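Local coordinates for protein digeranylgeranylglycerophospholipid reductase (Sulfolobus acidocaldarius, PDB 4OPC) that uses FAD to hydrogenate the double bonds of geranylgeranyl chains, converting unsaturated archaeols into the saturated lipids of archaeal membranes, at residues L33-P39 with E116-T122; I74-Y80 with D201-I207; G94-N98 with Y219-G223. One frame throughout, in Å; residues are numbered along the deposited sequence.

Contact 1: L33-P39 with E116-T122; sequences LLVDSKP and EIWDLTT. With FDA (dihydroflavine-adenine dinucleotide), chain B.
Strand 33-35, second of a Rossmann-type FAD-binding sheet, runs parallel to edge strand 116-118, the axes 4.7 Å apart at 22°, with register L33-E116, L34-I117 and V35-W118. E116 O accepts from L34 N (2.8 Å). I117 sets CG2 4.2 Å from L34 CD2 on the face covered by helix 99-112. W118 N donates to L34 O (2.9 Å) and W118 O receives D36 N (3.2 Å); its indole (chi1 m) lies flat under L33 CD1, 3.5 Å from the five-membered ring centroid, a CH-pi contact, while NE1 donates to E116 OE2 (2.8 Å), whose OE1 is hydrogen-bonded to Y7. D119 OD2 accepts from W40 N and forms a salt bridge with R142. L120 is left-handed helical (phi/psi 49/34), its N bonding K38 O (3.0 Å), and T121 N reaches D36 O (2.9 Å). D36, as in many Rossmann folds an acidic residue, just after V35, grips the adenosine ribose of FDA: OD1 takes O2B (2.7 Å), OD2 takes O3B (2.6 Å). T122 OG1 hydrogen-bonds S37 OG at 2.7 Å.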
loop_
_atom_site.group_PDB
_atom_site.type_symbol
_atom_site.label_atom_id
_atom_site.label_comp_id
_atom_site.label_asym_id
_atom_site.label_seq_id
_atom_site.Cartn_x
_atom_site.Cartn_y
_atom_site.Cartn_z
ATOM N N LEU A 33 20.797 -7.266 -9.637
ATOM C CA LEU A 33 21.226 -7.164 -8.251
ATOM C C LEU A 33 20.112 -6.549 -7.426
ATOM O O LEU A 33 19.571 -5.504 -7.794
ATOM C CB LEU A 33 22.465 -6.273 -8.138
ATOM C CG LEU A 33 22.971 -6.004 -6.716
ATOM C CD1 LEU A 33 23.384 -7.295 -6.015
ATOM C CD2 LEU A 33 24.122 -5.009 -6.731
ATOM N N LEU A 34 19.777 -7.189 -6.313
ATOM C CA LEU A 34 18.892 -6.560 -5.335
ATOM C C LEU A 34 19.674 -6.322 -4.057
ATOM O O LEU A 34 20.433 -7.184 -3.613
ATOM C CB LEU A 34 17.660 -7.431 -5.064
ATOM C CG LEU A 34 16.600 -6.929 -4.081
ATOM C CD1 LEU A 34 15.236 -7.473 -4.482
ATOM C CD2 LEU A 34 16.905 -7.334 -2.644
ATOM N N VAL A 35 19.481 -5.150 -3.464
ATOM C CA VAL A 35 20.113 -4.826 -2.194
ATOM C C VAL A 35 19.055 -4.470 -1.155
ATOM O O VAL A 35 17.978 -3.958 -1.492
ATOM C CB VAL A 35 21.116 -3.653 -2.322
ATOM C CG1 VAL A 35 22.234 -4.011 -3.318
ATOM C CG2 VAL A 35 20.421 -2.354 -2.727
ATOM N N ASP A 36 19.348 -4.745 0.103
ATOM C CA ASP A 36 18.513 -4.270 1.190
ATOM C C ASP A 36 19.399 -3.929 2.377
ATOM O O ASP A 36 20.345 -4.663 2.688
ATOM C CB ASP A 36 17.466 -5.315 1.587
ATOM C CG ASP A 36 16.331 -4.713 2.390
ATOM O OD1 ASP A 36 16.554 -4.361 3.564
ATOM O OD2 ASP A 36 15.215 -4.579 1.834
ATOM N N SER A 37 19.093 -2.821 3.046
ATOM C CA SER A 37 19.847 -2.385 4.220
ATOM C C SER A 37 19.778 -3.369 5.386
ATOM O O SER A 37 20.663 -3.379 6.232
ATOM C CB SER A 37 19.326 -1.034 4.704
ATOM O OG SER A 37 19.490 -0.040 3.708
ATOM N N LYS A 38 18.726 -4.177 5.443
ATOM C CA LYS A 38 18.543 -5.113 6.553
ATOM C C LYS A 38 19.375 -6.373 6.371
ATOM O O LYS A 38 19.654 -6.775 5.248
ATOM C CB LYS A 38 17.075 -5.516 6.656
ATOM C CG LYS A 38 16.164 -4.397 7.128
ATOM C CD LYS A 38 14.697 -4.806 7.068
ATOM C CE LYS A 38 13.810 -3.666 7.549
ATOM N NZ LYS A 38 12.386 -4.082 7.616
ATOM N N PRO A 39 19.746 -7.023 7.479
ATOM C CA PRO A 39 20.331 -8.358 7.341
ATOM C C PRO A 39 19.260 -9.325 6.860
ATOM O O PRO A 39 18.068 -9.122 7.142
ATOM C CB PRO A 39 20.725 -8.710 8.775
ATOM C CG PRO A 39 19.796 -7.939 9.623
ATOM C CD PRO A 39 19.551 -6.645 8.886
ATOM N N GLU A 116 21.114 -11.787 -7.996
ATOM C CA GLU A 116 22.101 -11.600 -6.943
ATOM C C GLU A 116 21.511 -10.726 -5.843
ATOM O O GLU A 116 20.820 -9.750 -6.134
ATOM C CB GLU A 116 23.376 -10.970 -7.508
ATOM C CG GLU A 116 24.513 -10.922 -6.510
ATOM C CD GLU A 116 25.848 -10.558 -7.133
ATOM O OE1 GLU A 116 25.879 -10.187 -8.326
ATOM O OE2 GLU A 116 26.866 -10.657 -6.418
ATOM N N ILE A 117 21.767 -11.082 -4.584
ATOM C CA ILE A 117 21.234 -10.339 -3.443
ATOM C C ILE A 117 22.332 -9.995 -2.445
ATOM O O ILE A 117 23.054 -10.881 -1.986
ATOM C CB ILE A 117 20.159 -11.146 -2.712
ATOM C CG1 ILE A 117 19.030 -11.508 -3.681
ATOM C CG2 ILE A 117 19.630 -10.367 -1.491
ATOM C CD1 ILE A 117 17.876 -12.253 -3.048
ATOM N N TRP A 118 22.455 -8.709 -2.122
ATOM C CA TRP A 118 23.358 -8.273 -1.063
ATOM C C TRP A 118 22.549 -7.676 0.081
ATOM O O TRP A 118 21.911 -6.634 -0.082
ATOM C CB TRP A 118 24.352 -7.225 -1.570
ATOM C CG TRP A 118 25.233 -7.639 -2.734
ATOM C CD1 TRP A 118 25.394 -8.893 -3.257
ATOM C CD2 TRP A 118 26.053 -6.768 -3.515
ATOM N NE1 TRP A 118 26.259 -8.846 -4.325
ATOM C CE2 TRP A 118 26.675 -7.553 -4.504
ATOM C CE3 TRP A 118 26.308 -5.395 -3.479
ATOM C CZ2 TRP A 118 27.551 -7.010 -5.444
ATOM C CZ3 TRP A 118 27.174 -4.855 -4.419
ATOM C CH2 TRP A 118 27.786 -5.664 -5.383
ATOM N N ASP A 119 22.562 -8.346 1.223
ATOM C CA ASP A 119 21.931 -7.813 2.424
ATOM C C ASP A 119 22.893 -6.879 3.155
ATOM O O ASP A 119 24.083 -6.767 2.798
ATOM C CB ASP A 119 21.415 -8.940 3.345
ATOM C CG ASP A 119 22.533 -9.682 4.078
ATOM O OD1 ASP A 119 23.673 -9.742 3.565
ATOM O OD2 ASP A 119 22.275 -10.239 5.161
ATOM N N LEU A 120 22.377 -6.221 4.190
ATOM C CA LEU A 120 23.132 -5.208 4.936
ATOM C C LEU A 120 23.804 -4.196 3.999
ATOM O O LEU A 120 24.902 -3.702 4.284
ATOM C CB LEU A 120 24.148 -5.845 5.893
ATOM C CG LEU A 120 24.229 -5.171 7.269
ATOM C CD1 LEU A 120 22.933 -5.363 8.082
ATOM C CD2 LEU A 120 25.444 -5.651 8.049
ATOM N N THR A 121 23.139 -3.902 2.886
ATOM C CA THR A 121 23.704 -3.042 1.860
ATOM C C THR A 121 22.744 -1.917 1.533
ATOM O O THR A 121 21.590 -2.159 1.193
ATOM C CB THR A 121 24.040 -3.845 0.591
ATOM O OG1 THR A 121 25.038 -4.819 0.914
ATOM C CG2 THR A 121 24.602 -2.934 -0.503
ATOM N N THR A 122 23.225 -0.689 1.655
ATOM C CA THR A 122 22.379 0.482 1.455
ATOM C C THR A 122 22.788 1.233 0.195
ATOM O O THR A 122 23.974 1.500 -0.036
ATOM C CB THR A 122 22.488 1.425 2.663
ATOM O OG1 THR A 122 22.115 0.726 3.858
ATOM C CG2 THR A 122 21.581 2.635 2.489
HETATM P PA FDA B . 8.885 -2.137 2.739
HETATM O O1A FDA B . 8.998 -0.980 3.653
HETATM O O2A FDA B . 8.245 -3.407 3.285
HETATM O O5B FDA B . 10.328 -2.521 2.212
HETATM C C5B FDA B . 11.278 -1.495 1.861
HETATM C C4B FDA B . 12.652 -2.099 1.976
HETATM O O4B FDA B . 13.626 -1.175 1.449
HETATM C C3B FDA B . 13.096 -2.436 3.403
HETATM O O3B FDA B . 13.390 -3.825 3.534
HETATM C C2B FDA B . 14.296 -1.500 3.648
HETATM O O2B FDA B . 15.292 -2.091 4.467
HETATM C C1B FDA B . 14.800 -1.265 2.232
HETATM N N9A FDA B . 15.542 -0.035 1.987
HETATM C C8A FDA B . 15.101 1.252 2.172
HETATM N N7A FDA B . 15.958 2.170 1.787
HETATM C C5A FDA B . 17.031 1.435 1.305
HETATM C C6A FDA B . 18.245 1.816 0.702
HETATM N N6A FDA B . 18.573 3.080 0.428
HETATM N N1A FDA B . 19.070 0.835 0.288
HETATM C C2A FDA B . 18.729 -0.436 0.522
HETATM N N3A FDA B . 17.598 -0.918 1.043
HETATM C C4A FDA B . 16.774 0.078 1.390
HETATM N N1 FDA B . -0.687 -4.056 3.954
HETATM C C2 FDA B . -1.389 -5.206 3.693
HETATM O O2 FDA B . -1.482 -5.654 2.554
HETATM N N3 FDA B . -1.953 -5.850 4.762
HETATM C C4 FDA B . -1.994 -5.415 6.071
HETATM O O4 FDA B . -2.419 -6.163 6.949
HETATM C C4X FDA B . -1.312 -4.196 6.274
HETATM N N5 FDA B . -1.250 -3.679 7.535
HETATM C C5X FDA B . -0.333 -2.694 7.837
HETATM C C6 FDA B . -0.066 -2.358 9.157
HETATM C C7 FDA B . 0.915 -1.437 9.490
HETATM C C7M FDA B . 1.251 -1.208 10.940
HETATM C C8 FDA B . 1.626 -0.789 8.469
HETATM C C8M FDA B . 2.749 0.166 8.801
HETATM C C9 FDA B . 1.349 -1.108 7.137
HETATM C C9A FDA B . 0.396 -2.065 6.811
HETATM N N10 FDA B . 0.118 -2.443 5.478
HETATM C C10 FDA B . -0.633 -3.573 5.236
HETATM C "C1'" FDA B . 0.869 -1.861 4.337
HETATM C "C2'" FDA B . 2.018 -2.793 3.909
HETATM O "O2'" FDA B . 2.737 -3.263 5.053
HETATM C "C3'" FDA B . 2.993 -2.051 2.992
HETATM O "O3'" FDA B . 2.239 -1.374 1.996
HETATM C "C4'" FDA B . 4.001 -2.941 2.250
HETATM O "O4'" FDA B . 4.641 -3.861 3.132
HETATM C "C5'" FDA B . 5.035 -2.111 1.525
HETATM O "O5'" FDA B . 6.025 -2.971 0.926
HETATM P P FDA B . 7.316 -2.334 0.250
HETATM O O1P FDA B . 8.108 -3.458 -0.277
HETATM O O2P FDA B . 6.949 -1.208 -0.704
HETATM O O3P FDA B . 8.086 -1.601 1.446
#

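Contact 2: I74-Y80 with D201-I207; sequences INGIKLY and DYLRIFI. With PGT ((1S)-2-{[{[(2R)-2,3-dihydroxypropyl]oxy}(hydroxy)phosphoryl]oxy}-1-[(palmitoyloxy)methyl]ethyl stearate), chain C.
I74 turns its chi1 m, chi2 m side chain so that CD1 touches L203 CD2 at 3.6 Å. N75 is held twice by D201: its N donates to D201 O (2.8 Å) and its ND2 to D201 OD2 (2.8 Å). At G76, extended at phi/psi 169/-172, the Y202 ring lies against the backbone, CD2 3.3 Å from G76 C, where a CB would clash; G76 O receives L203 N (3.0 Å). I77 pairs with L203 and packs CG2 on I205 CD1 (3.9 Å), its CD1 3.6 Å from C12 of the bound phospholipid. Strands 74-80 and 202-206, 4.4 Å apart with axes at 22°, are the parallel neighbours in an otherwise antiparallel, mixed eight-stranded sheet, and the I77, L79 and I207 side chains line the lipid pocket. K78 N donates to L203 O (2.8 Å) and K78 O accepts from I205 N (2.9 Å); across the opposite face of the Y202 ring runs its side chain, NZ bonding T89. L79 CD1 meets I205 CG2 (3.5 Å). Y80 N reaches I205 O (2.8 Å), Y80 O receives I207 N (3.1 Å), and Y80 CG lies 3.6 Å from F206 CD1.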
loop_
_atom_site.group_PDB
_atom_site.type_symbol
_atom_site.label_atom_id
_atom_site.label_comp_id
_atom_site.label_asym_id
_atom_site.label_seq_id
_atom_site.Cartn_x
_atom_site.Cartn_y
_atom_site.Cartn_z
ATOM N N ILE A 74 -7.862 -16.900 5.963
ATOM C CA ILE A 74 -8.887 -15.874 6.156
ATOM C C ILE A 74 -10.040 -16.053 5.179
ATOM O O ILE A 74 -9.822 -16.240 3.982
ATOM C CB ILE A 74 -8.292 -14.468 5.966
ATOM C CG1 ILE A 74 -7.163 -14.234 6.968
ATOM C CG2 ILE A 74 -9.357 -13.392 6.109
ATOM C CD1 ILE A 74 -7.582 -14.448 8.415
ATOM N N ASN A 75 -11.267 -15.992 5.693
ATOM C CA ASN A 75 -12.455 -16.151 4.861
ATOM C C ASN A 75 -13.287 -14.883 4.730
ATOM O O ASN A 75 -14.255 -14.848 3.974
ATOM C CB ASN A 75 -13.322 -17.300 5.374
ATOM C CG ASN A 75 -12.690 -18.646 5.126
ATOM O OD1 ASN A 75 -12.095 -18.875 4.074
ATOM N ND2 ASN A 75 -12.791 -19.538 6.102
ATOM N N GLY A 76 -12.909 -13.838 5.458
ATOM C CA GLY A 76 -13.619 -12.579 5.349
ATOM C C GLY A 76 -13.245 -11.565 6.409
ATOM O O GLY A 76 -12.298 -11.765 7.170
ATOM N N ILE A 77 -13.996 -10.470 6.438
ATOM C CA ILE A 77 -13.765 -9.381 7.376
ATOM C C ILE A 77 -15.068 -8.999 8.065
ATOM O O ILE A 77 -16.120 -8.938 7.432
ATOM C CB ILE A 77 -13.218 -8.133 6.654
ATOM C CG1 ILE A 77 -11.861 -8.438 6.018
ATOM C CG2 ILE A 77 -13.096 -6.952 7.617
ATOM C CD1 ILE A 77 -11.268 -7.264 5.264
ATOM N N LYS A 78 -14.999 -8.771 9.373
ATOM C CA LYS A 78 -16.117 -8.208 10.119
ATOM C C LYS A 78 -15.783 -6.750 10.405
ATOM O O LYS A 78 -14.778 -6.455 11.053
ATOM C CB LYS A 78 -16.323 -8.972 11.429
ATOM C CG LYS A 78 -16.626 -10.459 11.270
ATOM C CD LYS A 78 -18.082 -10.731 10.994
ATOM C CE LYS A 78 -18.356 -12.228 11.001
ATOM N NZ LYS A 78 -19.798 -12.521 10.771
ATOM N N LEU A 79 -16.615 -5.839 9.900
ATOM C CA LEU A 79 -16.409 -4.408 10.060
ATOM C C LEU A 79 -17.382 -3.866 11.104
ATOM O O LEU A 79 -18.598 -3.995 10.938
ATOM C CB LEU A 79 -16.626 -3.706 8.717
ATOM C CG LEU A 79 -16.514 -2.190 8.729
ATOM C CD1 LEU A 79 -15.072 -1.813 8.939
ATOM C CD2 LEU A 79 -17.041 -1.604 7.428
ATOM N N TYR A 80 -16.855 -3.266 12.168
ATOM C CA TYR A 80 -17.656 -2.826 13.305
ATOM C C TYR A 80 -17.883 -1.321 13.323
ATOM O O TYR A 80 -16.954 -0.533 13.141
ATOM C CB TYR A 80 -16.956 -3.197 14.615
ATOM C CG TYR A 80 -16.885 -4.669 14.931
ATOM C CD1 TYR A 80 -16.054 -5.518 14.208
ATOM C CD2 TYR A 80 -17.586 -5.202 15.990
ATOM C CE1 TYR A 80 -15.980 -6.863 14.500
ATOM C CE2 TYR A 80 -17.515 -6.550 16.296
ATOM C CZ TYR A 80 -16.705 -7.376 15.551
ATOM O OH TYR A 80 -16.634 -8.721 15.862
ATOM N N ASP A 201 -11.269 -17.247 11.536
ATOM C CA ASP A 201 -11.033 -17.071 10.104
ATOM C C ASP A 201 -11.502 -15.710 9.576
ATOM O O ASP A 201 -11.380 -15.428 8.385
ATOM C CB ASP A 201 -11.643 -18.221 9.287
ATOM C CG ASP A 201 -13.134 -18.420 9.548
ATOM O OD1 ASP A 201 -13.620 -18.094 10.652
ATOM O OD2 ASP A 201 -13.817 -18.940 8.638
ATOM N N TYR A 202 -12.004 -14.859 10.464
ATOM C CA TYR A 202 -12.412 -13.516 10.070
ATOM C C TYR A 202 -11.548 -12.441 10.715
ATOM O O TYR A 202 -11.352 -12.441 11.936
ATOM C CB TYR A 202 -13.891 -13.279 10.405
ATOM C CG TYR A 202 -14.819 -13.918 9.400
ATOM C CD1 TYR A 202 -15.071 -15.284 9.431
ATOM C CD2 TYR A 202 -15.416 -13.160 8.400
ATOM C CE1 TYR A 202 -15.906 -15.876 8.497
ATOM C CE2 TYR A 202 -16.253 -13.745 7.462
ATOM C CZ TYR A 202 -16.491 -15.100 7.516
ATOM O OH TYR A 202 -17.320 -15.676 6.586
ATOM N N LEU A 203 -11.038 -11.525 9.896
ATOM C CA LEU A 203 -10.401 -10.320 10.411
ATOM C C LEU A 203 -11.458 -9.414 11.025
ATOM O O LEU A 203 -12.625 -9.453 10.628
ATOM C CB LEU A 203 -9.727 -9.554 9.284
ATOM C CG LEU A 203 -8.737 -10.343 8.429
ATOM C CD1 LEU A 203 -8.171 -9.423 7.369
ATOM C CD2 LEU A 203 -7.628 -10.961 9.284
ATOM N N ARG A 204 -11.048 -8.602 11.995
ATOM C CA ARG A 204 -11.942 -7.599 12.564
ATOM C C ARG A 204 -11.365 -6.217 12.350
ATOM O O ARG A 204 -10.199 -5.968 12.637
ATOM C CB ARG A 204 -12.168 -7.833 14.057
ATOM C CG ARG A 204 -12.652 -9.229 14.401
ATOM C CD ARG A 204 -12.706 -9.434 15.906
ATOM N NE ARG A 204 -12.777 -10.851 16.236
ATOM C CZ ARG A 204 -12.735 -11.337 17.472
ATOM N NH1 ARG A 204 -12.614 -10.516 18.511
ATOM N NH2 ARG A 204 -12.814 -12.648 17.671
ATOM N N ILE A 205 -12.200 -5.316 11.845
ATOM C CA ILE A 205 -11.833 -3.919 11.657
ATOM C C ILE A 205 -12.850 -3.081 12.418
ATOM O O ILE A 205 -14.063 -3.266 12.251
ATOM C CB ILE A 205 -11.837 -3.536 10.168
ATOM C CG1 ILE A 205 -10.674 -4.248 9.470
ATOM C CG2 ILE A 205 -11.711 -2.022 9.998
ATOM C CD1 ILE A 205 -10.595 -3.979 7.973
ATOM N N PHE A 206 -12.368 -2.179 13.267
ATOM C CA PHE A 206 -13.224 -1.366 14.117
ATOM C C PHE A 206 -13.075 0.089 13.727
ATOM O O PHE A 206 -12.011 0.690 13.909
ATOM C CB PHE A 206 -12.826 -1.531 15.585
ATOM C CG PHE A 206 -12.837 -2.952 16.079
ATOM C CD1 PHE A 206 -13.974 -3.501 16.642
ATOM C CD2 PHE A 206 -11.689 -3.726 16.012
ATOM C CE1 PHE A 206 -13.967 -4.808 17.122
ATOM C CE2 PHE A 206 -11.686 -5.026 16.486
ATOM C CZ PHE A 206 -12.820 -5.562 17.032
ATOM N N ILE A 207 -14.144 0.659 13.188
ATOM C CA ILE A 207 -14.141 2.067 12.845
ATOM C C ILE A 207 -14.455 2.876 14.096
ATOM O O ILE A 207 -15.401 2.566 14.817
ATOM C CB ILE A 207 -15.196 2.365 11.781
ATOM C CG1 ILE A 207 -14.995 1.443 10.585
ATOM C CG2 ILE A 207 -15.117 3.824 11.362
ATOM C CD1 ILE A 207 -13.620 1.549 9.956
HETATM C C48 PGT C . -9.478 5.461 6.471
HETATM C C47 PGT C . -8.258 5.625 5.588
HETATM C C46 PGT C . -7.034 5.122 6.324
HETATM C C45 PGT C . -7.260 3.686 6.755
HETATM C C44 PGT C . -5.940 2.959 6.899
HETATM C C43 PGT C . -5.608 2.773 8.368
HETATM C C42 PGT C . -4.213 2.199 8.475
HETATM C C41 PGT C . -4.247 0.800 7.913
HETATM C C40 PGT C . -3.171 -0.046 8.547
HETATM C C39 PGT C . -3.663 -1.476 8.532
HETATM C C38 PGT C . -3.979 -1.885 7.116
HETATM C C37 PGT C . -4.631 -3.247 7.139
HETATM C C36 PGT C . -4.843 -3.689 5.712
HETATM C C35 PGT C . -5.780 -4.872 5.653
HETATM C C34 PGT C . -5.916 -5.316 4.209
HETATM C C33 PGT C . -7.075 -6.271 4.026
HETATM C C32 PGT C . -6.742 -7.341 3.003
HETATM C C31 PGT C . -6.908 -6.851 1.573
HETATM O O31 PGT C . -5.966 -6.975 0.813
HETATM O O2 PGT C . -8.109 -6.255 1.114
HETATM C C2 PGT C . -8.984 -7.071 0.356
HETATM C C1 PGT C . -8.583 -7.190 -1.100
HETATM O O3P PGT C . -7.279 -6.767 -1.445
HETATM P P PGT C . -7.128 -5.546 -2.446
HETATM O O1P PGT C . -8.187 -4.556 -2.013
HETATM O O2P PGT C . -5.746 -4.916 -2.368
HETATM O O4P PGT C . -7.394 -5.953 -3.963
HETATM C C4 PGT C . -8.016 -7.167 -4.333
HETATM C C5 PGT C . -8.254 -7.223 -5.825
HETATM O O5 PGT C . -7.596 -8.347 -6.363
HETATM C C6 PGT C . -7.732 -5.961 -6.469
HETATM O O6 PGT C . -6.560 -6.217 -7.208
HETATM C C3 PGT C . -10.386 -6.491 0.302
HETATM O O3 PGT C . -11.029 -6.459 1.553
HETATM C C11 PGT C . -11.889 -5.352 1.689
HETATM O O11 PGT C . -12.632 -5.048 0.778
HETATM C C12 PGT C . -11.878 -4.534 2.965
HETATM C C13 PGT C . -13.151 -3.725 3.091
HETATM C C14 PGT C . -13.089 -2.906 4.363
HETATM C C15 PGT C . -12.644 -1.492 4.055
HETATM C C16 PGT C . -12.717 -0.637 5.303
HETATM C C17 PGT C . -13.483 0.629 4.982
HETATM C C18 PGT C . -13.854 1.362 6.254
HETATM C C19 PGT C . -14.867 2.445 5.941
HETATM C C20 PGT C . -16.215 1.839 5.600
HETATM C C21 PGT C . -17.268 2.370 6.552
HETATM C C22 PGT C . -18.610 2.468 5.859
HETATM C C23 PGT C . -19.444 3.517 6.562
HETATM C C24 PGT C . -20.674 3.844 5.744
HETATM C C25 PGT C . -20.752 5.338 5.515
HETATM C C26 PGT C . -20.879 5.621 4.033
#

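Contact 3: G94-N98 with Y219-G223; sequences GFELN and YFPKG
The segments lie on strands 87-97 and 216-221, which are not paired with each other: the nearest CA atoms, of E96 and K222, are 6.0 Å apart, and no backbone hydrogen bond joins them. P221 remains extended (phi/psi -67/137), after which K222 bends to -109/11. From E96 the side chain, chi1 off-rotamer at -107° and chi2 m, points across the gap, CG 3.3 Å from P221 O and OE1 3.4 Å from F220 CB. K222 extends with chi2 and chi3 t and chi4 m, curling its ammonium inward so that NZ forms a salt bridge to E96 OE2 (3.0 Å) and lies 2.8 Å from L97 O. F220, chi1 m, starts toward E96 but leads its ring away, to touch both the flavin cofactor and the bound phospholipid. The same NZ also forms salt bridges with D50, an FAD-binding residue, and with E71. One buried lysine thus meets three carboxylates, so its positive charge offsets negative charge clustered beside the flavin site.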
loop_
_atom_site.group_PDB
_atom_site.type_symbol
_atom_site.label_atom_id
_atom_site.label_comp_id
_atom_site.label_asym_id
_atom_site.label_seq_id
_atom_site.Cartn_x
_atom_site.Cartn_y
_atom_site.Cartn_z
ATOM N N GLY A 94 -8.222 -14.992 1.901
ATOM C CA GLY A 94 -6.907 -14.401 2.050
ATOM C C GLY A 94 -6.043 -15.141 3.046
ATOM O O GLY A 94 -6.406 -16.209 3.557
ATOM N N PHE A 95 -4.880 -14.573 3.319
ATOM C CA PHE A 95 -3.900 -15.227 4.159
ATOM C C PHE A 95 -3.448 -14.277 5.242
ATOM O O PHE A 95 -3.251 -13.086 4.984
ATOM C CB PHE A 95 -2.665 -15.616 3.344
ATOM C CG PHE A 95 -2.953 -16.489 2.156
ATOM C CD1 PHE A 95 -3.571 -17.710 2.310
ATOM C CD2 PHE A 95 -2.563 -16.092 0.887
ATOM C CE1 PHE A 95 -3.816 -18.518 1.214
ATOM C CE2 PHE A 95 -2.806 -16.890 -0.208
ATOM C CZ PHE A 95 -3.433 -18.105 -0.045
ATOM N N GLU A 96 -3.299 -14.796 6.455
ATOM C CA GLU A 96 -2.530 -14.112 7.477
ATOM C C GLU A 96 -1.140 -14.738 7.437
ATOM O O GLU A 96 -0.965 -15.913 7.783
ATOM C CB GLU A 96 -3.180 -14.276 8.856
ATOM C CG GLU A 96 -3.848 -13.009 9.356
ATOM C CD GLU A 96 -2.869 -11.881 9.545
ATOM O OE1 GLU A 96 -3.279 -10.721 9.355
ATOM O OE2 GLU A 96 -1.700 -12.144 9.890
ATOM N N LEU A 97 -0.167 -13.951 6.982
ATOM C CA LEU A 97 1.169 -14.464 6.680
ATOM C C LEU A 97 2.168 -14.222 7.788
ATOM O O LEU A 97 2.034 -13.284 8.573
ATOM C CB LEU A 97 1.714 -13.763 5.430
ATOM C CG LEU A 97 0.891 -13.859 4.155
ATOM C CD1 LEU A 97 1.507 -13.026 3.046
ATOM C CD2 LEU A 97 0.806 -15.299 3.736
ATOM N N ASN A 98 3.192 -15.069 7.826
ATOM C CA ASN A 98 4.455 -14.710 8.451
ATOM C C ASN A 98 5.224 -13.950 7.373
ATOM O O ASN A 98 5.834 -14.563 6.492
ATOM C CB ASN A 98 5.212 -15.967 8.891
ATOM C CG ASN A 98 6.518 -15.656 9.606
ATOM O OD1 ASN A 98 7.143 -14.619 9.384
ATOM N ND2 ASN A 98 6.949 -16.580 10.458
ATOM N N TYR A 219 -8.065 -6.303 14.555
ATOM C CA TYR A 219 -7.808 -7.509 15.325
ATOM C C TYR A 219 -7.780 -8.614 14.267
ATOM O O TYR A 219 -8.832 -9.064 13.800
ATOM C CB TYR A 219 -8.941 -7.679 16.354
ATOM C CG TYR A 219 -8.888 -8.883 17.273
ATOM C CD1 TYR A 219 -9.305 -10.134 16.836
ATOM C CD2 TYR A 219 -8.497 -8.750 18.603
ATOM C CE1 TYR A 219 -9.306 -11.226 17.684
ATOM C CE2 TYR A 219 -8.495 -9.843 19.466
ATOM C CZ TYR A 219 -8.903 -11.076 18.994
ATOM O OH TYR A 219 -8.919 -12.182 19.816
ATOM N N PHE A 220 -6.571 -9.001 13.859
ATOM C CA PHE A 220 -6.374 -9.937 12.752
ATOM C C PHE A 220 -5.858 -11.260 13.336
ATOM O O PHE A 220 -4.675 -11.356 13.692
ATOM C CB PHE A 220 -5.320 -9.390 11.768
ATOM C CG PHE A 220 -5.780 -8.232 10.911
ATOM C CD1 PHE A 220 -7.074 -7.734 10.956
ATOM C CD2 PHE A 220 -4.885 -7.656 10.026
ATOM C CE1 PHE A 220 -7.455 -6.675 10.137
ATOM C CE2 PHE A 220 -5.254 -6.610 9.215
ATOM C CZ PHE A 220 -6.542 -6.116 9.260
ATOM N N PRO A 221 -6.725 -12.286 13.437
ATOM C CA PRO A 221 -6.243 -13.530 14.056
ATOM C C PRO A 221 -5.175 -14.220 13.215
ATOM O O PRO A 221 -5.291 -14.315 11.985
ATOM C CB PRO A 221 -7.504 -14.402 14.133
ATOM C CG PRO A 221 -8.667 -13.409 14.094
ATOM C CD PRO A 221 -8.173 -12.331 13.160
ATOM N N LYS A 222 -4.138 -14.691 13.898
ATOM C CA LYS A 222 -3.065 -15.462 13.278
ATOM C C LYS A 222 -3.132 -16.934 13.691
ATOM O O LYS A 222 -2.207 -17.709 13.424
ATOM C CB LYS A 222 -1.710 -14.871 13.662
ATOM C CG LYS A 222 -1.343 -13.606 12.890
ATOM C CD LYS A 222 0.024 -13.085 13.321
ATOM C CE LYS A 222 0.532 -11.980 12.407
ATOM N NZ LYS A 222 1.014 -12.509 11.094
ATOM N N GLY A 223 -4.233 -17.307 14.335
ATOM C CA GLY A 223 -4.443 -18.656 14.826
ATOM C C GLY A 223 -5.629 -18.619 15.766
ATOM O O GLY A 223 -6.324 -17.602 15.854
#

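In the fold
Contacts 2 and 3 share the mixed eight-stranded sheet, their centres about 11 Å apart. Strand 70-80 pairs with 87-97 through I74 N to G94 O (2.9 Å), and 202-206 with 216-221 through R204 O to Y219 N (2.9 Å), while L203 CB packs on F220 CD1 at 3.6 Å. Contact 1 lies on the six-stranded FAD-binding sheet and the start of strand 121-129, its centre about 36 Å from contact 2's and about 28 Å from contact 3's. The cofactor spans this gap: its adenosine end sits at contact 1, its other end at F220 of contact 3, beside the lipid. Contact 2 lines one of the lipid's two acyl chains; the lipid is hydrogen-bonded to H56, H298 and Y341.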